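PDB 1ZHV: hypothetical protein Atu0741 from Agrobacterium tumefaciens str. C58, which is of unknown function but carries two domains of the ACT clan, whose members often bind small regulatory ligands such as amino acids. Local coordinates for residues S81-I93 against L104-L118. Sequence-based numbering, arbitrary orientation.
Sequences SVISPLSTNGIGI and LLVRSNDLEKTADLL
In this ACT domain, L86 on helix 78-87 packs against L104, T114 and L118, joining the domain's two helices to strand 102-107. Helix segments 81-87 and 111-118 cross at 121°. L86 sends its two methyls different ways. CD1 meets L104 CD2 tip to tip at 3.8 Å. CD2 rests on T114 CG2, and the two side chains cross at about a right angle. V82 points CG1 anti to its backbone N (chi1 171°), where it touches both L104 CD2 and L118 CD2. L118 CD2 also lies 3.5 Å from V82 O.

L117 points in toward P85 and N89. Its CD1 lies 3.8 Å from N89 CB, and CD2 lies near the N89 amide. From the turn S87-G90 this amide reaches back to the helix: ND2 bonds P85 O at 2.7 Å, nearly straight (167°), in the carbonyl plane and on a lone pair. I91 CG2 rests against T114 OG1, while the I91 and D110 side chains run past each other, pointing opposite ways. The T114 hydroxyl donates to D110 O at 2.7 Å from above the carbonyl plane, so it has a partner although I91 packs against it.

I93 CB packs directly on L104 CD1 at 3.9 Å. Two waters also join the loop to D110 OD2, which accepts from both. One bridges to G90 O and G92 N, the other to G92 O and R107 N. K113 NZ forms a salt bridge with D110 OD1 at 3.3 Å.

On the sheet side, F67 of strand 57-67 touches V82 and L104. L6 of strand 5-8 meets V82 and L118, and V95 of strand 94-97 packs on L104. Both helices therefore cover one face of the sheet.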
ATOM      1  N   SER A  81      11.203   0.227 -10.448  1.00  9.17           N
ATOM      2  CA  SER A  81      12.096   1.261  -9.933  1.00  9.31           C
ATOM      3  C   SER A  81      11.870   1.542  -8.455  1.00  9.20           C
ATOM      4  O   SER A  81      12.796   1.930  -7.737  1.00 10.79           O
ATOM      5  CB  SER A  81      11.927   2.565 -10.728  1.00 10.98           C
ATOM      6  OG  SER A  81      10.750   3.263 -10.353  1.00 12.54           O
ATOM      7  N   VAL A  82      10.643   1.331  -7.996  1.00  8.77           N
ATOM      8  CA  VAL A  82      10.310   1.580  -6.604  1.00  8.47           C
ATOM      9  C   VAL A  82      10.544   0.368  -5.703  1.00  8.23           C
ATOM     10  O   VAL A  82      11.155   0.488  -4.646  1.00 10.12           O
ATOM     11  CB  VAL A  82       8.839   2.062  -6.470  1.00  6.27           C
ATOM     12  CG1 VAL A  82       8.423   2.104  -5.010  1.00  9.42           C
ATOM     13  CG2 VAL A  82       8.705   3.449  -7.074  1.00  9.96           C
ATOM     14  N   ILE A  83      10.091  -0.808  -6.124  1.00  7.29           N
ATOM     15  CA  ILE A  83      10.269  -1.979  -5.275  1.00  9.59           C
ATOM     16  C   ILE A  83      11.669  -2.585  -5.267  1.00  8.14           C
ATOM     17  O   ILE A  83      12.042  -3.257  -4.307  1.00 10.83           O
ATOM     18  CB  ILE A  83       9.239  -3.088  -5.602  1.00  9.77           C
ATOM     19  CG1 ILE A  83       9.493  -3.667  -6.991  1.00 10.04           C
ATOM     20  CG2 ILE A  83       7.824  -2.520  -5.492  1.00 10.94           C
ATOM     21  CD1 ILE A  83       8.746  -4.967  -7.244  1.00 13.02           C
ATOM     22  N   SER A  84      12.460  -2.341  -6.308  1.00  9.39           N
ATOM     23  CA  SER A  84      13.809  -2.910  -6.345  1.00 10.32           C
ATOM     24  C   SER A  84      14.649  -2.517  -5.124  1.00 10.28           C
ATOM     25  O   SER A  84      15.227  -3.379  -4.458  1.00  9.49           O
ATOM     26  CB  SER A  84      14.536  -2.494  -7.624  1.00 14.52           C
ATOM     27  OG  SER A  84      15.814  -3.112  -7.692  1.00 21.32           O
ATOM     28  N   PRO A  85      14.735  -1.212  -4.814  1.00 10.14           N
ATOM     29  CA  PRO A  85      15.537  -0.826  -3.644  1.00 10.30           C
ATOM     30  C   PRO A  85      14.990  -1.335  -2.314  1.00 10.79           C
ATOM     31  O   PRO A  85      15.731  -1.476  -1.342  1.00 12.08           O
ATOM     32  CB  PRO A  85      15.573   0.701  -3.726  1.00 12.13           C
ATOM     33  CG  PRO A  85      14.347   1.049  -4.519  1.00 11.20           C
ATOM     34  CD  PRO A  85      14.286  -0.027  -5.565  1.00 10.24           C
ATOM     35  N   LEU A  86      13.695  -1.620  -2.267  1.00  9.02           N
ATOM     36  CA  LEU A  86      13.093  -2.118  -1.038  1.00  8.69           C
ATOM     37  C   LEU A  86      13.300  -3.626  -0.883  1.00  9.30           C
ATOM     38  O   LEU A  86      13.812  -4.098   0.135  1.00 10.62           O
ATOM     39  CB  LEU A  86      11.595  -1.788  -1.015  1.00  8.40           C
ATOM     40  CG  LEU A  86      11.245  -0.297  -1.104  1.00  7.45           C
ATOM     41  CD1 LEU A  86       9.733  -0.109  -1.053  1.00 10.32           C
ATOM     42  CD2 LEU A  86      11.925   0.455   0.045  1.00  9.51           C
ATOM     43  N   SER A  87      12.919  -4.378  -1.911  1.00 10.05           N
ATOM     44  CA  SER A  87      13.041  -5.830  -1.885  1.00 11.05           C
ATOM     45  C   SER A  87      14.474  -6.330  -1.754  1.00 12.12           C
ATOM     46  O   SER A  87      14.720  -7.332  -1.079  1.00 16.05           O
ATOM     47  CB  SER A  87      12.396  -6.430  -3.136  1.00  9.43           C
ATOM     48  OG  SER A  87      11.001  -6.182  -3.145  1.00 12.60           O
ATOM     49  N   THR A  88      15.412  -5.637  -2.390  1.00 11.08           N
ATOM     50  CA  THR A  88      16.817  -6.031  -2.327  1.00 14.52           C
ATOM     51  C   THR A  88      17.409  -5.698  -0.964  1.00 14.74           C
ATOM     52  O   THR A  88      18.498  -6.161  -0.625  1.00 16.50           O
ATOM     53  CB  THR A  88      17.656  -5.327  -3.414  1.00 16.36           C
ATOM     54  OG1 THR A  88      17.564  -3.908  -3.251  1.00 20.05           O
ATOM     55  CG2 THR A  88      17.160  -5.709  -4.803  1.00 20.19           C
ATOM     56  N   ASN A  89      16.687  -4.914  -0.171  1.00 13.39           N
ATOM     57  CA  ASN A  89      17.182  -4.540   1.148  1.00 15.15           C
ATOM     58  C   ASN A  89      16.326  -5.001   2.330  1.00 15.78           C
ATOM     59  O   ASN A  89      16.241  -4.326   3.356  1.00 18.43           O
ATOM     60  CB  ASN A  89      17.420  -3.026   1.194  1.00 13.82           C
ATOM     61  CG  ASN A  89      18.617  -2.607   0.350  1.00 15.30           C
ATOM     62  OD1 ASN A  89      19.759  -2.979   0.642  1.00 18.32           O
ATOM     63  ND2 ASN A  89      18.364  -1.851  -0.707  1.00 14.60           N
ATOM     64  N   GLY A  90      15.694  -6.161   2.175  1.00 15.31           N
ATOM     65  CA  GLY A  90      14.896  -6.735   3.245  1.00 15.12           C
ATOM     66  C   GLY A  90      13.561  -6.110   3.607  1.00 16.72           C
ATOM     67  O   GLY A  90      13.029  -6.380   4.686  1.00 18.28           O
ATOM     68  N   ILE A  91      13.008  -5.282   2.730  1.00 13.49           N
ATOM     69  CA  ILE A  91      11.723  -4.660   3.023  1.00 13.59           C
ATOM     70  C   ILE A  91      10.609  -5.349   2.241  1.00 13.05           C
ATOM     71  O   ILE A  91      10.626  -5.374   1.013  1.00 12.54           O
ATOM     72  CB  ILE A  91      11.732  -3.152   2.673  1.00 11.79           C
ATOM     73  CG1 ILE A  91      12.874  -2.453   3.422  1.00 14.98           C
ATOM     74  CG2 ILE A  91      10.385  -2.523   3.032  1.00 13.34           C
ATOM     75  CD1 ILE A  91      12.884  -0.955   3.273  1.00 18.63           C
ATOM     76  N   GLY A  92       9.652  -5.925   2.960  1.00 12.56           N
ATOM     77  CA  GLY A  92       8.545  -6.590   2.302  1.00 12.59           C
ATOM     78  C   GLY A  92       7.658  -5.561   1.637  1.00 12.60           C
ATOM     79  O   GLY A  92       7.448  -4.469   2.176  1.00 12.27           O
ATOM     80  N   ILE A  93       7.142  -5.903   0.462  1.00 11.38           N
ATOM     81  CA  ILE A  93       6.274  -4.997  -0.282  1.00 11.66           C
ATOM     82  C   ILE A  93       4.925  -5.615  -0.633  1.00 10.72           C
ATOM     83  O   ILE A  93       4.800  -6.829  -0.794  1.00 12.84           O
ATOM     84  CB  ILE A  93       6.961  -4.510  -1.583  1.00 10.71           C
ATOM     85  CG1 ILE A  93       7.286  -5.693  -2.507  1.00 13.81           C
ATOM     86  CG2 ILE A  93       8.228  -3.755  -1.241  1.00 11.33           C
ATOM     87  CD1 ILE A  93       6.168  -6.051  -3.482  1.00 14.20           C
ATOM     88  N   LEU A 104       1.431   1.338  -2.960  1.00  6.74           N
ATOM     89  CA  LEU A 104       2.394   0.439  -2.337  1.00  8.34           C
ATOM     90  C   LEU A 104       2.221   0.473  -0.833  1.00  8.65           C
ATOM     91  O   LEU A 104       2.083   1.546  -0.254  1.00  7.25           O
ATOM     92  CB  LEU A 104       3.828   0.893  -2.662  1.00  9.79           C
ATOM     93  CG  LEU A 104       4.927   0.336  -1.743  1.00 11.68           C
ATOM     94  CD1 LEU A 104       5.182  -1.110  -2.105  1.00 11.62           C
ATOM     95  CD2 LEU A 104       6.205   1.145  -1.873  1.00 10.51           C
ATOM     96  N   LEU A 105       2.207  -0.693  -0.202  1.00  7.35           N
ATOM     97  CA  LEU A 105       2.137  -0.728   1.245  1.00  7.11           C
ATOM     98  C   LEU A 105       3.371  -1.456   1.762  1.00  7.97           C
ATOM     99  O   LEU A 105       3.869  -2.393   1.136  1.00  7.61           O
ATOM    100  CB  LEU A 105       0.867  -1.439   1.735  1.00  9.31           C
ATOM    101  CG  LEU A 105      -0.461  -0.732   1.443  1.00  6.85           C
ATOM    102  CD1 LEU A 105      -1.073  -1.319   0.182  1.00  8.79           C
ATOM    103  CD2 LEU A 105      -1.421  -0.889   2.622  1.00 10.28           C
ATOM    104  N   VAL A 106       3.884  -0.979   2.886  1.00  8.15           N
ATOM    105  CA  VAL A 106       5.024  -1.592   3.543  1.00  9.63           C
ATOM    106  C   VAL A 106       4.631  -1.605   5.008  1.00  9.29           C
ATOM    107  O   VAL A 106       3.740  -0.858   5.416  1.00  9.69           O
ATOM    108  CB  VAL A 106       6.336  -0.772   3.376  1.00  9.81           C
ATOM    109  CG1 VAL A 106       6.743  -0.737   1.903  1.00 10.85           C
ATOM    110  CG2 VAL A 106       6.158   0.633   3.924  1.00 11.25           C
ATOM    111  N   ARG A 107       5.270  -2.459   5.798  1.00 11.47           N
ATOM    112  CA  ARG A 107       4.952  -2.500   7.215  1.00 11.49           C
ATOM    113  C   ARG A 107       5.326  -1.151   7.801  1.00 12.07           C
ATOM    114  O   ARG A 107       6.341  -0.553   7.422  1.00 11.99           O
ATOM    115  CB  ARG A 107       5.715  -3.634   7.902  1.00 13.81           C
ATOM    116  CG  ARG A 107       5.268  -5.003   7.432  1.00 15.31           C
ATOM    117  CD  ARG A 107       5.987  -6.135   8.150  1.00 18.80           C
ATOM    118  NE  ARG A 107       5.512  -7.445   7.704  1.00 21.76           N
ATOM    119  CZ  ARG A 107       4.289  -7.920   7.933  1.00 23.26           C
ATOM    120  NH1 ARG A 107       3.407  -7.195   8.608  1.00 23.00           N
ATOM    121  NH2 ARG A 107       3.944  -9.117   7.478  1.00 24.14           N
ATOM    122  N   SER A 108       4.501  -0.662   8.717  1.00 11.04           N
ATOM    123  CA  SER A 108       4.749   0.629   9.328  1.00 12.91           C
ATOM    124  C   SER A 108       6.089   0.728  10.032  1.00 12.91           C
ATOM    125  O   SER A 108       6.682   1.798  10.077  1.00 13.61           O
ATOM    126  CB  SER A 108       3.618   0.971  10.292  1.00 13.59           C
ATOM    127  OG  SER A 108       2.393   1.038   9.579  1.00 15.49           O
ATOM    128  N   ASN A 109       6.570  -0.380  10.576  1.00 13.93           N
ATOM    129  CA  ASN A 109       7.855  -0.360  11.256  1.00 16.44           C
ATOM    130  C   ASN A 109       9.005  -0.202  10.260  1.00 16.68           C
ATOM    131  O   ASN A 109      10.141   0.063  10.659  1.00 18.47           O
ATOM    132  CB  ASN A 109       8.049  -1.635  12.094  1.00 19.49           C
ATOM    133  CG  ASN A 109       7.923  -2.903  11.277  1.00 25.53           C
ATOM    134  OD1 ASN A 109       7.957  -2.869  10.052  1.00 28.50           O
ATOM    135  ND2 ASN A 109       7.797  -4.036  11.957  1.00 28.10           N
ATOM    136  N   ASP A 110       8.707  -0.354   8.969  1.00 13.51           N
ATOM    137  CA  ASP A 110       9.711  -0.205   7.912  1.00 12.86           C
ATOM    138  C   ASP A 110       9.625   1.160   7.230  1.00 12.10           C
ATOM    139  O   ASP A 110      10.342   1.423   6.263  1.00 11.29           O
ATOM    140  CB  ASP A 110       9.546  -1.287   6.831  1.00 12.79           C
ATOM    141  CG  ASP A 110       9.944  -2.666   7.308  1.00 13.28           C
ATOM    142  OD1 ASP A 110      10.952  -2.768   8.040  1.00 16.61           O
ATOM    143  OD2 ASP A 110       9.264  -3.650   6.932  1.00 15.43           O
ATOM    144  N   LEU A 111       8.764   2.030   7.745  1.00 12.96           N
ATOM    145  CA  LEU A 111       8.558   3.346   7.152  1.00 12.29           C
ATOM    146  C   LEU A 111       9.812   4.211   7.027  1.00 11.83           C
ATOM    147  O   LEU A 111      10.076   4.785   5.964  1.00 11.81           O
ATOM    148  CB  LEU A 111       7.468   4.096   7.929  1.00 15.62           C
ATOM    149  CG  LEU A 111       6.772   5.268   7.232  1.00 18.24           C
ATOM    150  CD1 LEU A 111       6.387   4.874   5.811  1.00 17.15           C
ATOM    151  CD2 LEU A 111       5.535   5.670   8.033  1.00 18.18           C
ATOM    152  N   GLU A 112      10.589   4.304   8.100  1.00 13.16           N
ATOM    153  CA  GLU A 112      11.802   5.117   8.088  1.00 12.74           C
ATOM    154  C   GLU A 112      12.856   4.574   7.128  1.00 11.66           C
ATOM    155  O   GLU A 112      13.476   5.331   6.383  1.00 11.14           O
ATOM    156  CB  GLU A 112      12.376   5.223   9.505  1.00 15.04           C
ATOM    157  CG  GLU A 112      11.418   5.870  10.502  1.00 20.79           C
ATOM    158  CD  GLU A 112      11.165   7.346  10.223  1.00 21.66           C
ATOM    159  OE1 GLU A 112      11.540   7.828   9.132  1.00 25.41           O
ATOM    160  OE2 GLU A 112      10.583   8.030  11.098  1.00 15.32           O
ATOM    161  N   LYS A 113      13.058   3.260   7.139  1.00  9.90           N
ATOM    162  CA  LYS A 113      14.032   2.652   6.238  1.00  9.55           C
ATOM    163  C   LYS A 113      13.558   2.777   4.792  1.00  8.63           C
ATOM    164  O   LYS A 113      14.352   3.034   3.891  1.00  8.62           O
ATOM    165  CB  LYS A 113      14.247   1.180   6.603  1.00 11.80           C
ATOM    166  CG  LYS A 113      14.889   0.992   7.967  1.00 15.20           C
ATOM    167  CD  LYS A 113      15.087  -0.473   8.346  1.00 18.08           C
ATOM    168  CE  LYS A 113      13.772  -1.179   8.644  1.00 20.35           C
ATOM    169  NZ  LYS A 113      14.006  -2.515   9.267  1.00 24.78           N
ATOM    170  N   THR A 114      12.255   2.621   4.581  1.00  9.28           N
ATOM    171  CA  THR A 114      11.697   2.721   3.241  1.00  8.96           C
ATOM    172  C   THR A 114      11.948   4.109   2.664  1.00  8.47           C
ATOM    173  O   THR A 114      12.368   4.251   1.512  1.00  7.68           O
ATOM    174  CB  THR A 114      10.183   2.430   3.262  1.00 10.08           C
ATOM    175  OG1 THR A 114       9.978   1.048   3.574  1.00 11.17           O
ATOM    176  CG2 THR A 114       9.545   2.760   1.916  1.00  8.68           C
ATOM    177  N   ALA A 115      11.702   5.137   3.467  1.00  7.80           N
ATOM    178  CA  ALA A 115      11.921   6.501   3.005  1.00  8.72           C
ATOM    179  C   ALA A 115      13.388   6.762   2.666  1.00  9.07           C
ATOM    180  O   ALA A 115      13.684   7.400   1.652  1.00  8.82           O
ATOM    181  CB  ALA A 115      11.435   7.494   4.047  1.00 10.55           C
ATOM    182  N   ASP A 116      14.311   6.259   3.491  1.00  7.46           N
ATOM    183  CA  ASP A 116      15.736   6.462   3.226  1.00  6.42           C
ATOM    184  C   ASP A 116      16.144   5.770   1.929  1.00  6.36           C
ATOM    185  O   ASP A 116      16.846   6.351   1.105  1.00  8.51           O
ATOM    186  CB  ASP A 116      16.610   5.918   4.365  1.00  7.91           C
ATOM    187  CG  ASP A 116      16.538   6.764   5.619  1.00 12.32           C
ATOM    188  OD1 ASP A 116      16.231   7.972   5.513  1.00 14.46           O
ATOM    189  OD2 ASP A 116      16.812   6.221   6.708  1.00 12.27           O
ATOM    190  N   LEU A 117      15.694   4.532   1.753  1.00  7.69           N
ATOM    191  CA  LEU A 117      16.032   3.764   0.565  1.00  9.08           C
ATOM    192  C   LEU A 117      15.455   4.354  -0.712  1.00  9.13           C
ATOM    193  O   LEU A 117      16.133   4.393  -1.733  1.00  8.69           O
ATOM    194  CB  LEU A 117      15.564   2.316   0.722  1.00  9.34           C
ATOM    195  CG  LEU A 117      16.282   1.510   1.810  1.00 12.10           C
ATOM    196  CD1 LEU A 117      15.561   0.192   2.011  1.00 14.42           C
ATOM    197  CD2 LEU A 117      17.739   1.277   1.426  1.00 19.15           C
ATOM    198  N   LEU A 118      14.213   4.820  -0.658  1.00  9.25           N
ATOM    199  CA  LEU A 118      13.600   5.392  -1.849  1.00  8.57           C
ATOM    200  C   LEU A 118      14.244   6.723  -2.234  1.00  8.68           C
ATOM    201  O   LEU A 118      14.430   7.006  -3.417  1.00  8.63           O
ATOM    202  CB  LEU A 118      12.095   5.564  -1.646  1.00  9.15           C
ATOM    203  CG  LEU A 118      11.340   4.235  -1.533  1.00 10.66           C
ATOM    204  CD1 LEU A 118       9.867   4.498  -1.274  1.00 12.60           C
ATOM    205  CD2 LEU A 118      11.523   3.431  -2.815  1.00 12.55           C
TER
HETATM  206  O   HOH W   1      10.246  -6.133   5.959  1.00 17.92           O
HETATM  207  O   HOH W   2       7.429  -4.240   4.856  1.00 15.26           O